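Local coordinates for nucleoprotein (Rift Valley fever virus, PDB 3LYF), which encapsidates the viral genomic RNA, shielding it from nucleases and forming the ribonucleoprotein template for transcription and replication, at residues 2-7 with 120-125; 113-118 with 144-149; 8-13 with 76-81; 64-69 with 103-108. All coordinates share one frame; numbering follows the deposited sequence.

Interaction 1. Residues 2-7 with 120-125; sequences DNYQEL and VVLSEW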
# COMPACT_ATOMS: atom_id res chain seq x y z
N ASP A 2 -3.57 7.87 5.18
CA ASP A 2 -4.80 7.37 5.77
C ASP A 2 -4.56 7.02 7.25
O ASP A 2 -3.49 6.54 7.62
CB ASP A 2 -5.29 6.17 4.97
CG ASP A 2 -6.66 5.72 5.39
OD1 ASP A 2 -7.62 5.95 4.63
OD2 ASP A 2 -6.79 5.14 6.47
N ASN A 3 -5.54 7.27 8.11
CA ASN A 3 -5.33 7.05 9.55
C ASN A 3 -5.04 5.58 9.87
O ASN A 3 -4.32 5.28 10.84
CB ASN A 3 -6.49 7.59 10.37
CG ASN A 3 -6.31 7.37 11.84
OD1 ASN A 3 -7.05 6.62 12.44
ND2 ASN A 3 -5.30 8.00 12.43
N TYR A 4 -5.53 4.66 9.05
CA TYR A 4 -5.16 3.26 9.22
C TYR A 4 -3.64 3.06 9.13
O TYR A 4 -3.03 2.29 9.89
CB TYR A 4 -5.84 2.40 8.18
CG TYR A 4 -7.25 1.95 8.55
CD1 TYR A 4 -7.46 1.11 9.64
CD2 TYR A 4 -8.36 2.33 7.78
CE1 TYR A 4 -8.74 0.69 9.99
CE2 TYR A 4 -9.67 1.86 8.11
CZ TYR A 4 -9.83 1.06 9.24
OH TYR A 4 -11.08 0.61 9.61
N GLN A 5 -3.02 3.75 8.18
CA GLN A 5 -1.60 3.65 8.04
C GLN A 5 -0.89 4.37 9.20
O GLN A 5 0.14 3.87 9.67
CB GLN A 5 -1.10 4.21 6.71
CG GLN A 5 0.41 4.04 6.65
CD GLN A 5 0.92 3.57 5.34
OE1 GLN A 5 0.60 2.48 4.91
NE2 GLN A 5 1.71 4.39 4.69
N GLU A 6 -1.42 5.51 9.65
CA GLU A 6 -0.83 6.25 10.78
C GLU A 6 -0.79 5.38 12.01
O GLU A 6 0.16 5.39 12.76
CB GLU A 6 -1.60 7.52 11.14
CG GLU A 6 -1.71 8.54 10.03
CD GLU A 6 -2.34 9.82 10.50
OE1 GLU A 6 -3.38 9.73 11.18
OE2 GLU A 6 -1.82 10.91 10.17
N LEU A 7 -1.83 4.57 12.18
CA LEU A 7 -1.90 3.63 13.27
C LEU A 7 -0.92 2.49 13.05
O LEU A 7 -0.31 2.02 14.00
CB LEU A 7 -3.32 3.13 13.42
CG LEU A 7 -4.35 4.17 13.92
CD1 LEU A 7 -5.78 3.59 13.81
CD2 LEU A 7 -4.04 4.58 15.38
N VAL A 120 -7.40 -2.34 1.91
CA VAL A 120 -7.03 -1.48 0.78
C VAL A 120 -5.83 -0.60 1.16
O VAL A 120 -4.89 -0.44 0.39
CB VAL A 120 -8.25 -0.61 0.33
CG1 VAL A 120 -7.85 0.48 -0.70
CG2 VAL A 120 -9.31 -1.49 -0.31
N VAL A 121 -5.82 -0.06 2.38
CA VAL A 121 -4.68 0.78 2.81
C VAL A 121 -3.51 -0.01 3.42
O VAL A 121 -2.33 0.39 3.29
CB VAL A 121 -5.16 1.89 3.81
CG1 VAL A 121 -3.98 2.58 4.55
CG2 VAL A 121 -5.98 2.91 3.04
N LEU A 122 -3.80 -1.12 4.09
CA LEU A 122 -2.81 -1.83 4.90
C LEU A 122 -2.17 -3.01 4.17
O LEU A 122 -1.39 -3.79 4.73
CB LEU A 122 -3.45 -2.31 6.17
CG LEU A 122 -3.74 -1.18 7.14
CD1 LEU A 122 -4.43 -1.79 8.37
CD2 LEU A 122 -2.47 -0.41 7.53
N SER A 123 -2.45 -3.08 2.89
CA SER A 123 -1.99 -4.17 2.01
C SER A 123 -0.48 -4.56 2.14
O SER A 123 -0.15 -5.76 2.14
CB SER A 123 -2.27 -3.75 0.57
OG SER A 123 -1.75 -4.69 -0.32
N GLU A 124 0.42 -3.57 2.21
CA GLU A 124 1.86 -3.86 2.32
C GLU A 124 2.36 -4.20 3.75
O GLU A 124 3.50 -4.60 3.94
CB GLU A 124 2.67 -2.70 1.72
CG GLU A 124 2.50 -2.58 0.24
CD GLU A 124 3.04 -3.77 -0.52
OE1 GLU A 124 4.12 -4.25 -0.19
OE2 GLU A 124 2.33 -4.29 -1.41
N TRP A 125 1.44 -4.14 4.73
CA TRP A 125 1.74 -4.49 6.12
C TRP A 125 1.35 -5.90 6.58
O TRP A 125 1.67 -6.31 7.72
CB TRP A 125 0.98 -3.52 7.01
CG TRP A 125 1.32 -2.08 6.89
CD1 TRP A 125 0.82 -1.16 5.99
CD2 TRP A 125 2.18 -1.35 7.76
NE1 TRP A 125 1.34 0.07 6.24
CE2 TRP A 125 2.18 -0.01 7.32
CE3 TRP A 125 2.99 -1.70 8.85
CZ2 TRP A 125 2.91 0.98 7.95
CZ3 TRP A 125 3.69 -0.70 9.50
CH2 TRP A 125 3.66 0.61 9.04
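Val-121 sets its two methyls against the first turn of helix 3-10: CG2 lies 3.7 Å from Asp-2 CG, while CG1 reaches Gln-5 CB at 4.0 Å and Tyr-4 CB at 4.1 Å. The valine thus lies against the side chains of Asp-2, Tyr-4 and Gln-5. Asp-2 is the N-cap; its OD2 uses the anti lone pair to accept from Tyr-4 N, and this holds the carboxylate beside the CG2 methyl. Leu-122, next in the chain to Val-121, brings CD2 to 3.6 Å from Tyr-4 O. The contact joins the N-terminal turn of helix 3-10 to the last part of helix 112-122 and the residues that follow, in an all-helical fold, and it lies in the part of the protein that also meets the second subunit. The side chains of Gln-5 and Trp-125 run nearly perpendicular. Gln-5 leaves its backbone with CG anti to N (chi1 -179°) and bends at chi2, which brings OE1 to the indole edge. There Trp-125 NE1 donates an almost straight bond of 2.9 Å to Gln-5 OE1, in the indole plane but well above the amide carbonyl plane. Trp-125, important for dimerization, also packs on Gln-5 of the second subunit.

Interaction 2. Residues 113-118 with 144-149; sequences GRTCQA and MMHPSF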
# COMPACT_ATOMS: atom_id res chain seq x y z
N GLY A 113 -16.72 -5.75 7.91
CA GLY A 113 -16.88 -4.67 6.94
C GLY A 113 -15.82 -3.59 7.07
O GLY A 113 -15.35 -3.02 6.08
N ARG A 114 -15.41 -3.32 8.29
CA ARG A 114 -14.38 -2.32 8.51
C ARG A 114 -13.03 -2.94 8.21
O ARG A 114 -12.21 -2.32 7.52
CB ARG A 114 -14.49 -1.81 9.93
CG ARG A 114 -15.87 -1.14 10.12
CD ARG A 114 -16.21 -0.71 11.53
NE ARG A 114 -15.13 0.01 12.20
CZ ARG A 114 -15.23 0.46 13.45
NH1 ARG A 114 -16.38 0.29 14.14
NH2 ARG A 114 -14.20 1.07 14.02
N THR A 115 -12.81 -4.16 8.72
CA THR A 115 -11.54 -4.85 8.54
C THR A 115 -11.16 -4.95 7.05
O THR A 115 -10.01 -4.75 6.66
CB THR A 115 -11.60 -6.26 9.18
OG1 THR A 115 -11.89 -6.09 10.57
CG2 THR A 115 -10.28 -7.04 9.06
N CYS A 116 -12.12 -5.37 6.23
CA CYS A 116 -11.83 -5.63 4.84
C CYS A 116 -11.61 -4.33 4.10
O CYS A 116 -10.76 -4.28 3.23
CB CYS A 116 -12.92 -6.49 4.19
SG CYS A 116 -12.95 -8.13 4.82
N GLN A 117 -12.34 -3.27 4.45
CA GLN A 117 -12.07 -1.96 3.85
C GLN A 117 -10.69 -1.43 4.22
O GLN A 117 -10.01 -0.82 3.38
CB GLN A 117 -13.20 -0.96 4.19
CG GLN A 117 -13.08 0.41 3.54
CD GLN A 117 -12.86 0.38 2.02
OE1 GLN A 117 -13.55 -0.34 1.28
NE2 GLN A 117 -11.88 1.16 1.55
N ALA A 118 -10.20 -1.73 5.43
CA ALA A 118 -8.85 -1.34 5.82
C ALA A 118 -7.73 -2.01 4.99
O ALA A 118 -6.62 -1.47 4.89
CB ALA A 118 -8.61 -1.62 7.32
N MET A 144 -10.23 -8.99 -0.16
CA MET A 144 -10.34 -10.40 0.16
C MET A 144 -9.22 -10.88 1.06
O MET A 144 -9.21 -12.06 1.43
CB MET A 144 -10.38 -11.26 -1.10
CG MET A 144 -11.62 -11.10 -1.94
SD MET A 144 -11.68 -12.25 -3.34
CE MET A 144 -13.41 -12.11 -3.72
N MET A 145 -8.28 -10.01 1.38
CA MET A 145 -7.02 -10.44 2.02
C MET A 145 -7.02 -10.55 3.54
O MET A 145 -6.11 -9.99 4.27
CB MET A 145 -5.88 -9.54 1.53
CG MET A 145 -5.64 -9.76 0.06
SD MET A 145 -4.27 -8.79 -0.57
CE MET A 145 -2.94 -9.59 0.30
N HIS A 146 -8.06 -11.24 4.03
CA HIS A 146 -8.16 -11.54 5.46
C HIS A 146 -9.22 -12.64 5.64
O HIS A 146 -10.20 -12.69 4.89
CB HIS A 146 -8.48 -10.29 6.30
CG HIS A 146 -8.28 -10.51 7.77
ND1 HIS A 146 -9.32 -10.74 8.65
CD2 HIS A 146 -7.14 -10.62 8.50
CE1 HIS A 146 -8.83 -10.93 9.87
NE2 HIS A 146 -7.51 -10.90 9.80
N PRO A 147 -8.99 -13.57 6.58
CA PRO A 147 -10.01 -14.61 6.79
C PRO A 147 -11.43 -14.11 7.09
O PRO A 147 -12.41 -14.81 6.72
CB PRO A 147 -9.45 -15.41 7.99
CG PRO A 147 -7.92 -15.22 7.83
CD PRO A 147 -7.80 -13.78 7.44
N SER A 148 -11.53 -12.94 7.71
CA SER A 148 -12.83 -12.33 8.05
C SER A 148 -13.64 -11.90 6.85
O SER A 148 -14.83 -11.67 7.00
CB SER A 148 -12.65 -11.11 8.93
OG SER A 148 -12.14 -10.02 8.20
N PHE A 149 -13.00 -11.77 5.67
CA PHE A 149 -13.76 -11.56 4.44
C PHE A 149 -14.90 -12.61 4.24
O PHE A 149 -15.92 -12.29 3.66
CB PHE A 149 -12.88 -11.57 3.19
CG PHE A 149 -13.66 -11.61 1.91
CD1 PHE A 149 -14.18 -10.44 1.39
CD2 PHE A 149 -13.94 -12.83 1.26
CE1 PHE A 149 -14.95 -10.45 0.24
CE2 PHE A 149 -14.70 -12.84 0.12
CZ PHE A 149 -15.19 -11.64 -0.39
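Thr-115 and Cys-116, neighbours on helix 112-122, point side by side at the turn formed by residues 146-149, each meeting a different part of it. Thr-115 presents its methyl: CG2, anti to the backbone N, touches Ser-148 OG at 3.6 Å and His-146 ND1 at 3.8 Å. The same methyl makes an off-centre CH-pi contact with the imidazole, 4.2 Å from CG2 to the centroid of the His-146 ring and 29° from the ring normal. The imidazole itself is held from within the turn. Its ND1 shares a 2.9 Å hydrogen bond with Ser-148 OG, Ser-148 CB lies in plane at the ring edge, and Pro-147 CD covers part of one face.

Cys-116 extends its sulfur toward the backbone of the 3-10 segment 147-149. SG lies 3.5 Å from Phe-149 CA and 3.8 Å from Phe-149 CB, near the plane of the phenyl ring and at its edge, whereas Met-144 CG sits over the centre of one ring face. Helix 159-180 adds His-169 and Ile-165 around Phe-149, so this loop is wedged between two helices in the interior of the protein.

The hydroxyl of Thr-115 hydrogen-bonds to Ala-108 O. With its polar end engaged there, the threonine offers only carbon to the turn; no hydrogen bond crosses between the segments, and methyl and sulfur contacts carry the join.

Interaction 3. Residues 8-13 with 76-81; sequences AIQFAA and SKEGKA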
# COMPACT_ATOMS: atom_id res chain seq x y z
N ALA A 8 -0.82 1.99 11.83
CA ALA A 8 0.10 0.87 11.55
C ALA A 8 1.54 1.27 11.94
O ALA A 8 2.30 0.46 12.51
CB ALA A 8 0.02 0.43 10.07
N ILE A 9 1.87 2.52 11.67
CA ILE A 9 3.20 3.09 11.99
C ILE A 9 3.38 3.19 13.50
O ILE A 9 4.41 2.77 14.02
CB ILE A 9 3.40 4.47 11.30
CG1 ILE A 9 3.45 4.32 9.79
CG2 ILE A 9 4.71 5.20 11.84
CD1 ILE A 9 3.30 5.65 9.03
N GLN A 10 2.37 3.68 14.20
CA GLN A 10 2.42 3.79 15.67
C GLN A 10 2.67 2.40 16.28
O GLN A 10 3.40 2.28 17.27
CB GLN A 10 1.13 4.45 16.22
CG GLN A 10 1.08 4.56 17.74
CD GLN A 10 -0.27 5.03 18.31
OE1 GLN A 10 -1.18 5.44 17.58
NE2 GLN A 10 -0.38 4.98 19.64
N PHE A 11 2.09 1.35 15.67
CA PHE A 11 2.22 -0.01 16.22
C PHE A 11 3.32 -0.92 15.63
O PHE A 11 3.40 -2.10 16.02
CB PHE A 11 0.87 -0.74 16.11
CG PHE A 11 -0.27 -0.03 16.82
CD1 PHE A 11 -0.10 0.53 18.06
CD2 PHE A 11 -1.51 0.06 16.22
CE1 PHE A 11 -1.16 1.18 18.70
CE2 PHE A 11 -2.59 0.67 16.87
CZ PHE A 11 -2.42 1.24 18.09
N ALA A 12 4.15 -0.40 14.72
CA ALA A 12 5.19 -1.21 14.11
C ALA A 12 6.27 -1.54 15.15
O ALA A 12 6.50 -0.78 16.09
CB ALA A 12 5.81 -0.49 12.91
N ALA A 13 6.87 -2.71 14.97
CA ALA A 13 8.01 -3.14 15.76
C ALA A 13 9.24 -2.33 15.29
O ALA A 13 9.37 -2.03 14.12
CB ALA A 13 8.23 -4.61 15.55
N SER A 76 7.35 1.22 19.98
CA SER A 76 7.63 2.55 20.48
C SER A 76 6.93 2.77 21.81
O SER A 76 6.06 1.99 22.22
CB SER A 76 7.10 3.59 19.49
OG SER A 76 5.68 3.53 19.35
N LYS A 77 7.29 3.86 22.47
CA LYS A 77 6.74 4.14 23.79
C LYS A 77 5.27 4.51 23.67
O LYS A 77 4.47 4.04 24.45
CB LYS A 77 7.54 5.24 24.49
CG LYS A 77 7.23 5.39 25.98
CD LYS A 77 8.47 5.81 26.81
CE LYS A 77 8.12 6.27 28.24
NZ LYS A 77 7.56 7.67 28.33
N GLU A 78 4.91 5.31 22.66
CA GLU A 78 3.52 5.68 22.42
C GLU A 78 2.70 4.42 22.08
O GLU A 78 1.59 4.22 22.60
CB GLU A 78 3.41 6.68 21.27
CG GLU A 78 1.97 7.15 20.98
CD GLU A 78 1.81 7.97 19.70
OE1 GLU A 78 2.72 7.96 18.81
OE2 GLU A 78 0.74 8.60 19.57
N GLY A 79 3.25 3.61 21.19
CA GLY A 79 2.65 2.33 20.84
C GLY A 79 2.29 1.50 22.05
O GLY A 79 1.10 1.17 22.23
N LYS A 80 3.30 1.15 22.86
CA LYS A 80 3.13 0.31 24.04
C LYS A 80 2.04 0.87 24.94
O LYS A 80 1.22 0.13 25.47
CB LYS A 80 4.40 0.20 24.91
CG LYS A 80 5.62 -0.44 24.24
CD LYS A 80 6.52 -1.23 25.21
CE LYS A 80 7.85 -1.64 24.54
NZ LYS A 80 8.68 -2.61 25.37
N ALA A 81 2.07 2.18 25.15
CA ALA A 81 1.14 2.82 26.07
C ALA A 81 -0.30 2.64 25.55
O ALA A 81 -1.24 2.25 26.30
CB ALA A 81 1.48 4.30 26.19
O HOH W 1 5.90 1.23 17.56
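Gln-10 and Glu-78 lay their flat ends one over the other: the amide and carboxylate planes are 23° apart and stacked, with Gln-10 CD 3.9 Å from Glu-78 CD. Gly-79 O sits near the plane of the Phe-11 ring, at its edge, 4.2 Å from CE1. These groups join the end of helix 3-10 to the beginning of helix 77-90, in an all-helical protein whose N-terminal part is probably essential for oligomerization.

Both long chains run extended beyond CG and lie roughly square to each other. Each starts with CG opposite its own backbone N (chi1 178° for Gln-10, -178° for Glu-78), and Gln-10 NE2 reaches Glu-78 CG at 3.5 Å. Phe-11 turns its ring to Thr-82 and Val-83 of helix 77-90 and to Lys-56 and Leu-60 of helix 50-63.

Gly-79 is where the backbones come closest, its CA 3.6 Å from Gln-10 O and with no side chain to hold them apart. Ser-76, the N-cap of helix 77-90, takes the bond from Gly-79 N on its OG at 3.0 Å. One water joins the end of helix 3-10 and the loop after it to the N-cap of helix 77-90: it donates to Gln-10 O at 2.7 Å and to Ala-12 O at 2.6 Å, and accepts from Ser-76 N at 2.8 Å.

Interaction 4. Residues 64-69 with 103-108; sequences RGNKPR and TLSRVA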
# COMPACT_ATOMS: atom_id res chain seq x y z
N ARG A 64 -0.01 -6.95 13.32
CA ARG A 64 0.87 -7.49 14.37
C ARG A 64 0.55 -8.86 14.90
O ARG A 64 1.46 -9.55 15.40
CB ARG A 64 0.97 -6.51 15.54
CG ARG A 64 1.54 -5.09 15.21
CD ARG A 64 2.97 -5.10 14.66
NE ARG A 64 3.85 -5.99 15.42
CZ ARG A 64 4.51 -5.67 16.53
NH1 ARG A 64 4.45 -4.47 17.07
NH2 ARG A 64 5.24 -6.60 17.14
N GLY A 65 -0.71 -9.28 14.88
CA GLY A 65 -1.08 -10.57 15.41
C GLY A 65 -2.21 -10.58 16.42
O GLY A 65 -3.02 -9.64 16.47
N ASN A 66 -2.28 -11.65 17.21
CA ASN A 66 -3.38 -11.91 18.16
C ASN A 66 -2.93 -11.98 19.62
O ASN A 66 -3.74 -12.34 20.50
CB ASN A 66 -4.15 -13.20 17.76
CG ASN A 66 -5.63 -13.27 18.37
OD1 ASN A 66 -6.31 -12.25 18.61
ND2 ASN A 66 -6.11 -14.50 18.60
N LYS A 67 -1.68 -11.58 19.89
CA LYS A 67 -1.10 -11.54 21.24
C LYS A 67 -0.68 -10.13 21.65
O LYS A 67 0.47 -9.71 21.43
CB LYS A 67 0.10 -12.50 21.32
CG LYS A 67 -0.27 -13.95 21.00
CD LYS A 67 0.93 -14.87 21.13
CE LYS A 67 0.56 -16.19 21.78
NZ LYS A 67 -0.63 -16.86 21.14
N PRO A 68 -1.62 -9.36 22.23
CA PRO A 68 -1.39 -7.98 22.57
C PRO A 68 -0.17 -7.76 23.47
O PRO A 68 0.54 -6.82 23.27
CB PRO A 68 -2.67 -7.57 23.31
CG PRO A 68 -3.71 -8.51 22.87
CD PRO A 68 -3.00 -9.78 22.52
N ARG A 69 0.05 -8.61 24.47
CA ARG A 69 1.15 -8.40 25.42
C ARG A 69 2.51 -8.61 24.77
O ARG A 69 3.46 -7.85 25.01
CB ARG A 69 1.00 -9.33 26.64
CG ARG A 69 -0.09 -8.88 27.63
CD ARG A 69 0.37 -7.70 28.49
NE ARG A 69 -0.62 -7.39 29.54
CZ ARG A 69 -0.73 -6.23 30.18
NH1 ARG A 69 0.11 -5.21 29.93
NH2 ARG A 69 -1.68 -6.07 31.10
N THR A 103 -10.87 -10.78 21.99
CA THR A 103 -9.51 -10.90 21.44
C THR A 103 -9.39 -9.94 20.22
O THR A 103 -10.39 -9.45 19.69
CB THR A 103 -9.18 -12.33 21.00
OG1 THR A 103 -9.93 -12.66 19.83
CG2 THR A 103 -9.56 -13.34 22.12
N LEU A 104 -8.17 -9.67 19.80
CA LEU A 104 -7.97 -8.89 18.56
C LEU A 104 -8.63 -9.53 17.33
O LEU A 104 -9.30 -8.84 16.55
CB LEU A 104 -6.47 -8.66 18.33
CG LEU A 104 -5.73 -7.82 19.35
CD1 LEU A 104 -4.25 -7.72 18.99
CD2 LEU A 104 -6.38 -6.48 19.43
N SER A 105 -8.47 -10.83 17.14
CA SER A 105 -9.09 -11.52 16.00
C SER A 105 -10.63 -11.52 16.04
O SER A 105 -11.31 -11.32 15.00
CB SER A 105 -8.52 -12.95 15.82
OG SER A 105 -9.17 -13.91 16.66
N ARG A 106 -11.21 -11.71 17.23
CA ARG A 106 -12.68 -11.61 17.36
C ARG A 106 -13.20 -10.23 17.02
O ARG A 106 -14.22 -10.10 16.35
CB ARG A 106 -13.12 -12.01 18.77
CG ARG A 106 -12.97 -13.45 19.02
CD ARG A 106 -13.36 -13.83 20.44
NE ARG A 106 -13.08 -15.26 20.65
CZ ARG A 106 -13.41 -15.96 21.74
NH1 ARG A 106 -14.05 -15.38 22.74
NH2 ARG A 106 -13.11 -17.25 21.81
N VAL A 107 -12.50 -9.18 17.45
CA VAL A 107 -12.87 -7.83 17.10
C VAL A 107 -12.83 -7.60 15.58
O VAL A 107 -13.78 -7.04 15.02
CB VAL A 107 -12.01 -6.78 17.83
CG1 VAL A 107 -12.33 -5.37 17.29
CG2 VAL A 107 -12.29 -6.86 19.38
N ALA A 108 -11.74 -8.03 14.94
CA ALA A 108 -11.57 -7.89 13.49
C ALA A 108 -12.70 -8.62 12.75
O ALA A 108 -13.25 -8.16 11.75
CB ALA A 108 -10.16 -8.45 13.04
O HOH W 2 -6.03 -10.86 21.27
O HOH W 3 -8.99 -15.28 19.35
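Asn-66 OD1 takes a hydrogen bond from Ser-105 N, 3.0 Å long with an N-H...O angle of 160°, in the first turn of helix 104-110. The donor stands well above the amide carbonyl plane, so neither lone pair is used directly. Asn-66 reaches the helix with CG anti to its backbone N (chi1 -159°), and OD1 also rests 3.6 Å from Leu-104 CB. Asn-66 ND2 and its carbonyl oxygen meet water. One water accepts from Asn-66 ND2 and hydrogen-bonds to the hydroxyls of Thr-103 and Ser-105; another lies 2.8 Å from Asn-66 O, to which it probably donates, and accepts from Leu-104 N at 2.9 Å. The first two N-H groups of the helix are thus answered by a water and Asn-66, while Thr-103, the N-cap, accepts Arg-106 N on its OG1 at 3.0 Å.

Leu-104 supplies the apolar part of the contact. Its CD1 lies 3.4 Å from Gly-65 O and 4.0 Å from Pro-68 CG, the proline and leucine running antiparallel alongside each other. Leu-104 also packs on Met-57, Leu-60 and Ala-61 of helix 50-63.

Asn-66, Lys-67 and Arg-106 bind RNA, and Ser-105 probably does, with Phe-33, another RNA-binding residue, nearby. The contact therefore joins a loop and a helix N-terminus in the RNA-binding site of a phlebovirus nucleocapsid protein.

In the fold
Helix 3-10 carries interactions 1 and 3, whose centres are about 14 Å apart, and both touch the second subunit. Helix 112-122 carries interactions 1 and 2, centres about 13 Å apart, with Tyr-4 packed against Ala-118. Interaction 1 spans the longest loop and encloses interactions 3 and 4, whose segments alternate; interaction 2 opens after both have closed, though its segments alternate with those of interaction 1. Arg-64, in a segment of interaction 4, probably hydrogen-bonds Phe-11 O of interaction 3, and Thr-115 OG1 of interaction 2 probably hydrogen-bonds Ala-108 O of interaction 4. The N-terminal segment used in oligomerization is thus connected, through a chain of contacts, to the RNA-binding residues.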